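Aryl acylamidase (bacterium CSBL00001, PDB 4YJ6) probably hydrolyses the amide bond of aryl acylamides, as a member of the amidase signature family. Local coordinates at residues Thr34-Val48 with Gly165-Pro177. Sequence-based numbering, arbitrary orientation.
Sequences TIDLIEQRDPGLNAV and GGAAALVADGIVP
Asp173 OD2 is gripped by two arginines: NE of Arg41 meets it at 2.8 Å, and Arg493, near the C-terminus of the chain, adds a second salt bridge. Within the amidase signature fold this pair ties helix 27-45 to the Schellman turn that ends helix 165-172. Arg41 approaches side-on, its NH2 reaching Asp173 OD1 at 2.9 Å in a nearly straight bond (173°). Both nitrogens come from above the carboxylate plane, which is turned 37° from the guanidinium. The bend in the arginine chain at chi3 (74°) swings NE and NH2 round to the acid. With an alanine in place of Arg41 both bonds to the acid go, which would probably leave OD1 without its NH2 donor and OD2 leaning on Arg493, the carboxylate being freer to turn. The methyl CD1 of Leu45 also lies against Asp173, close to CB and OD2.

Past the turn, Ile175 fills the groove beside helix 27-45 with two branches. Its side chain and that of Ile38 cross at about a right angle, with Ile175 CG2, anti to the backbone N, 3.7 Å from Ile38 CG1 and also touching Leu37 CB; CD1 spans Arg41 CB and Leu45 CD1. Just past the end of helix 27-45, Ala47 CB sits on Gly166 near the start of helix 165-172, 3.5 Å from Gly166 O, where a side chain on the glycine would collide with Ala47 O. Leu170 lays CG and CD2 on the same methyl and sends CD1 to Val48 CG2. Asp42 fixes this turn from within, its OD1 accepting Ala47 N through the syn lone pair at 2.8 Å and its OD2 taking Val48 N. Thr34 OG1 hydrogen-bonds Val30 O, and one water donates both to Thr34 OG1 and, at 2.8 Å, to Ile175 O.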
loop_
_atom_site.group_PDB
_atom_site.type_symbol
_atom_site.label_atom_id
_atom_site.label_comp_id
_atom_site.label_asym_id
_atom_site.label_seq_id
_atom_site.Cartn_x
_atom_site.Cartn_y
_atom_site.Cartn_z
ATOM N N THR A 34 1.187 -3.223 22.599
ATOM C CA THR A 34 1.611 -2.880 21.235
ATOM C C THR A 34 2.820 -1.954 21.323
ATOM O O THR A 34 3.766 -2.062 20.558
ATOM C CB THR A 34 0.482 -2.202 20.430
ATOM O OG1 THR A 34 -0.616 -3.114 20.324
ATOM C CG2 THR A 34 0.953 -1.859 18.993
ATOM N N ILE A 35 2.791 -1.049 22.291
ATOM C CA ILE A 35 3.899 -0.131 22.498
ATOM C C ILE A 35 5.149 -0.957 22.822
ATOM O O ILE A 35 6.229 -0.688 22.307
ATOM C CB ILE A 35 3.576 0.875 23.628
ATOM C CG1 ILE A 35 2.587 1.926 23.117
ATOM C CG2 ILE A 35 4.849 1.581 24.156
ATOM C CD1 ILE A 35 1.961 2.842 24.251
ATOM N N ASP A 36 4.988 -1.971 23.659
ATOM C CA ASP A 36 6.119 -2.811 24.016
ATOM C C ASP A 36 6.729 -3.436 22.762
ATOM O O ASP A 36 7.964 -3.468 22.612
ATOM C CB ASP A 36 5.707 -3.933 24.962
ATOM C CG ASP A 36 5.343 -3.441 26.352
ATOM O OD1 ASP A 36 5.737 -2.308 26.716
ATOM O OD2 ASP A 36 4.657 -4.219 27.063
ATOM N N LEU A 37 5.871 -3.935 21.863
ATOM C CA LEU A 37 6.357 -4.558 20.620
ATOM C C LEU A 37 7.076 -3.541 19.730
ATOM O O LEU A 37 8.099 -3.857 19.136
ATOM C CB LEU A 37 5.199 -5.198 19.828
ATOM C CG LEU A 37 4.616 -6.461 20.437
ATOM C CD1 LEU A 37 3.391 -6.890 19.660
ATOM C CD2 LEU A 37 5.657 -7.597 20.440
ATOM N N ILE A 38 6.531 -2.329 19.621
ATOM C CA ILE A 38 7.188 -1.316 18.826
ATOM C C ILE A 38 8.544 -1.006 19.438
ATOM O O ILE A 38 9.545 -0.937 18.740
ATOM C CB ILE A 38 6.350 -0.010 18.733
ATOM C CG1 ILE A 38 5.061 -0.264 17.913
ATOM C CG2 ILE A 38 7.197 1.096 18.144
ATOM C CD1 ILE A 38 4.012 0.917 17.974
ATOM N N GLU A 39 8.580 -0.774 20.753
ATOM C CA GLU A 39 9.837 -0.390 21.373
ATOM C C GLU A 39 10.895 -1.489 21.275
ATOM O O GLU A 39 12.086 -1.202 21.165
ATOM C CB GLU A 39 9.593 0.029 22.840
ATOM C CG GLU A 39 8.747 1.282 22.934
ATOM C CD GLU A 39 9.407 2.485 22.270
ATOM O OE1 GLU A 39 10.612 2.740 22.520
ATOM O OE2 GLU A 39 8.726 3.170 21.481
ATOM N N GLN A 40 10.454 -2.741 21.301
ATOM C CA GLN A 40 11.345 -3.887 21.309
ATOM C C GLN A 40 11.817 -4.242 19.889
ATOM O O GLN A 40 12.981 -4.585 19.682
ATOM C CB GLN A 40 10.609 -5.089 21.884
ATOM C CG GLN A 40 11.462 -6.352 21.904
ATOM C CD GLN A 40 10.666 -7.613 22.192
ATOM O OE1 GLN A 40 9.488 -7.706 21.855
ATOM N NE2 GLN A 40 11.320 -8.602 22.804
ATOM N N ARG A 41 10.906 -4.136 18.922
ATOM C CA ARG A 41 11.110 -4.758 17.599
ATOM C C ARG A 41 11.377 -3.742 16.486
ATOM O O ARG A 41 12.064 -4.046 15.510
ATOM C CB ARG A 41 9.887 -5.616 17.239
ATOM C CG ARG A 41 9.702 -6.840 18.135
ATOM C CD ARG A 41 8.577 -7.723 17.661
ATOM N NE ARG A 41 8.962 -8.471 16.456
ATOM C CZ ARG A 41 9.599 -9.634 16.473
ATOM N NH1 ARG A 41 9.898 -10.228 17.640
ATOM N NH2 ARG A 41 9.905 -10.232 15.334
ATOM N N ASP A 42 10.892 -2.515 16.651
ATOM C CA ASP A 42 11.039 -1.523 15.592
ATOM C C ASP A 42 12.435 -0.932 15.477
ATOM O O ASP A 42 12.777 -0.439 14.437
ATOM C CB ASP A 42 9.993 -0.395 15.714
ATOM C CG ASP A 42 9.976 0.518 14.479
ATOM O OD1 ASP A 42 9.767 -0.009 13.382
ATOM O OD2 ASP A 42 10.229 1.721 14.605
ATOM N N PRO A 43 13.258 -0.971 16.543
ATOM C CA PRO A 43 14.609 -0.423 16.337
ATOM C C PRO A 43 15.326 -0.977 15.112
ATOM O O PRO A 43 15.952 -0.191 14.410
ATOM C CB PRO A 43 15.351 -0.818 17.626
ATOM C CG PRO A 43 14.266 -0.718 18.675
ATOM C CD PRO A 43 13.009 -1.286 17.969
ATOM N N GLY A 44 15.230 -2.274 14.839
ATOM C CA GLY A 44 15.862 -2.824 13.652
ATOM C C GLY A 44 15.121 -2.485 12.362
ATOM O O GLY A 44 15.741 -2.195 11.331
ATOM N N LEU A 45 13.797 -2.525 12.417
ATOM C CA LEU A 45 12.978 -2.276 11.231
ATOM C C LEU A 45 12.948 -0.816 10.795
ATOM O O LEU A 45 12.882 -0.553 9.610
ATOM C CB LEU A 45 11.527 -2.708 11.471
ATOM C CG LEU A 45 11.274 -4.142 11.893
ATOM C CD1 LEU A 45 9.767 -4.238 12.122
ATOM C CD2 LEU A 45 11.818 -5.176 10.862
ATOM N N ASN A 46 12.930 0.127 11.737
ATOM C CA ASN A 46 12.878 1.551 11.435
ATOM C C ASN A 46 11.635 1.858 10.606
ATOM O O ASN A 46 11.705 2.570 9.605
ATOM C CB ASN A 46 14.162 2.019 10.722
ATOM C CG ASN A 46 14.294 3.536 10.621
ATOM O OD1 ASN A 46 13.996 4.290 11.565
ATOM N ND2 ASN A 46 14.783 4.005 9.467
ATOM N N ALA A 47 10.506 1.329 11.066
ATOM C CA ALA A 47 9.223 1.509 10.378
ATOM C C ALA A 47 8.430 2.696 10.937
ATOM O O ALA A 47 7.682 3.331 10.222
ATOM C CB ALA A 47 8.393 0.207 10.489
ATOM N N VAL A 48 8.594 2.992 12.224
ATOM C CA VAL A 48 7.791 4.039 12.872
ATOM C C VAL A 48 8.510 5.376 12.822
ATOM O O VAL A 48 9.694 5.456 13.149
ATOM C CB VAL A 48 7.464 3.623 14.335
ATOM C CG1 VAL A 48 6.715 4.749 15.081
ATOM C CG2 VAL A 48 6.672 2.329 14.349
ATOM N N GLY A 165 6.387 1.365 3.095
ATOM C CA GLY A 165 7.271 0.338 3.632
ATOM C C GLY A 165 7.117 0.153 5.132
ATOM O O GLY A 165 7.099 -0.966 5.620
ATOM N N GLY A 166 6.993 1.249 5.870
ATOM C CA GLY A 166 6.791 1.119 7.303
ATOM C C GLY A 166 5.515 0.359 7.656
ATOM O O GLY A 166 5.481 -0.436 8.610
ATOM N N ALA A 167 4.444 0.624 6.901
ATOM C CA ALA A 167 3.171 -0.068 7.105
ATOM C C ALA A 167 3.366 -1.587 6.953
ATOM O O ALA A 167 2.990 -2.388 7.828
ATOM C CB ALA A 167 2.133 0.433 6.068
ATOM N N ALA A 168 3.958 -1.990 5.834
ATOM C CA ALA A 168 4.098 -3.403 5.565
ATOM C C ALA A 168 5.048 -4.071 6.580
ATOM O O ALA A 168 4.788 -5.176 7.004
ATOM C CB ALA A 168 4.611 -3.645 4.133
ATOM N N ALA A 169 6.137 -3.401 6.936
ATOM C CA ALA A 169 7.129 -3.985 7.838
ATOM C C ALA A 169 6.502 -4.269 9.218
ATOM O O ALA A 169 6.683 -5.336 9.790
ATOM C CB ALA A 169 8.363 -3.045 7.974
ATOM N N LEU A 170 5.716 -3.333 9.738
ATOM C CA LEU A 170 5.059 -3.594 11.015
ATOM C C LEU A 170 4.113 -4.781 10.946
ATOM O O LEU A 170 4.081 -5.604 11.864
ATOM C CB LEU A 170 4.288 -2.354 11.516
ATOM C CG LEU A 170 5.174 -1.171 11.893
ATOM C CD1 LEU A 170 4.276 0.006 12.393
ATOM C CD2 LEU A 170 6.164 -1.559 12.991
ATOM N N VAL A 171 3.336 -4.885 9.862
ATOM C CA VAL A 171 2.399 -5.983 9.725
ATOM C C VAL A 171 3.150 -7.310 9.531
ATOM O O VAL A 171 2.763 -8.313 10.116
ATOM C CB VAL A 171 1.418 -5.717 8.547
ATOM C CG1 VAL A 171 0.511 -6.948 8.261
ATOM C CG2 VAL A 171 0.578 -4.450 8.910
ATOM N N ALA A 172 4.207 -7.295 8.719
ATOM C CA ALA A 172 4.956 -8.517 8.446
ATOM C C ALA A 172 5.700 -9.017 9.679
ATOM O O ALA A 172 5.979 -10.227 9.781
ATOM C CB ALA A 172 5.936 -8.308 7.278
ATOM N N ASP A 173 5.980 -8.110 10.604
ATOM C CA ASP A 173 6.726 -8.462 11.823
ATOM C C ASP A 173 5.761 -8.761 12.966
ATOM O O ASP A 173 6.196 -9.007 14.097
ATOM C CB ASP A 173 7.695 -7.338 12.203
ATOM C CG ASP A 173 8.859 -7.824 13.081
ATOM O OD1 ASP A 173 9.391 -8.904 12.797
ATOM O OD2 ASP A 173 9.228 -7.122 14.047
ATOM N N GLY A 174 4.453 -8.751 12.688
ATOM C CA GLY A 174 3.476 -9.178 13.672
ATOM C C GLY A 174 3.049 -8.087 14.669
ATOM O O GLY A 174 2.296 -8.376 15.599
ATOM N N ILE A 175 3.501 -6.849 14.450
ATOM C CA ILE A 175 3.416 -5.806 15.479
ATOM C C ILE A 175 2.018 -5.200 15.549
ATOM O O ILE A 175 1.538 -4.911 16.634
ATOM C CB ILE A 175 4.474 -4.736 15.248
ATOM C CG1 ILE A 175 5.868 -5.350 15.481
ATOM C CG2 ILE A 175 4.309 -3.515 16.235
ATOM C CD1 ILE A 175 7.006 -4.510 14.973
ATOM N N VAL A 176 1.381 -4.987 14.400
ATOM C CA VAL A 176 -0.035 -4.672 14.350
ATOM C C VAL A 176 -0.653 -5.536 13.240
ATOM O O VAL A 176 0.071 -5.953 12.325
ATOM C CB VAL A 176 -0.326 -3.193 14.025
ATOM C CG1 VAL A 176 -0.008 -2.263 15.262
ATOM C CG2 VAL A 176 0.436 -2.756 12.765
ATOM N N PRO A 177 -1.967 -5.810 13.325
ATOM C CA PRO A 177 -2.565 -6.722 12.327
ATOM C C PRO A 177 -2.941 -6.031 11.021
ATOM O O PRO A 177 -3.111 -6.702 10.013
ATOM C CB PRO A 177 -3.830 -7.246 13.027
ATOM C CG PRO A 177 -4.191 -6.105 14.003
ATOM C CD PRO A 177 -2.879 -5.543 14.455
HETATM O O HOH W 1 -0.538 -5.247 18.411
#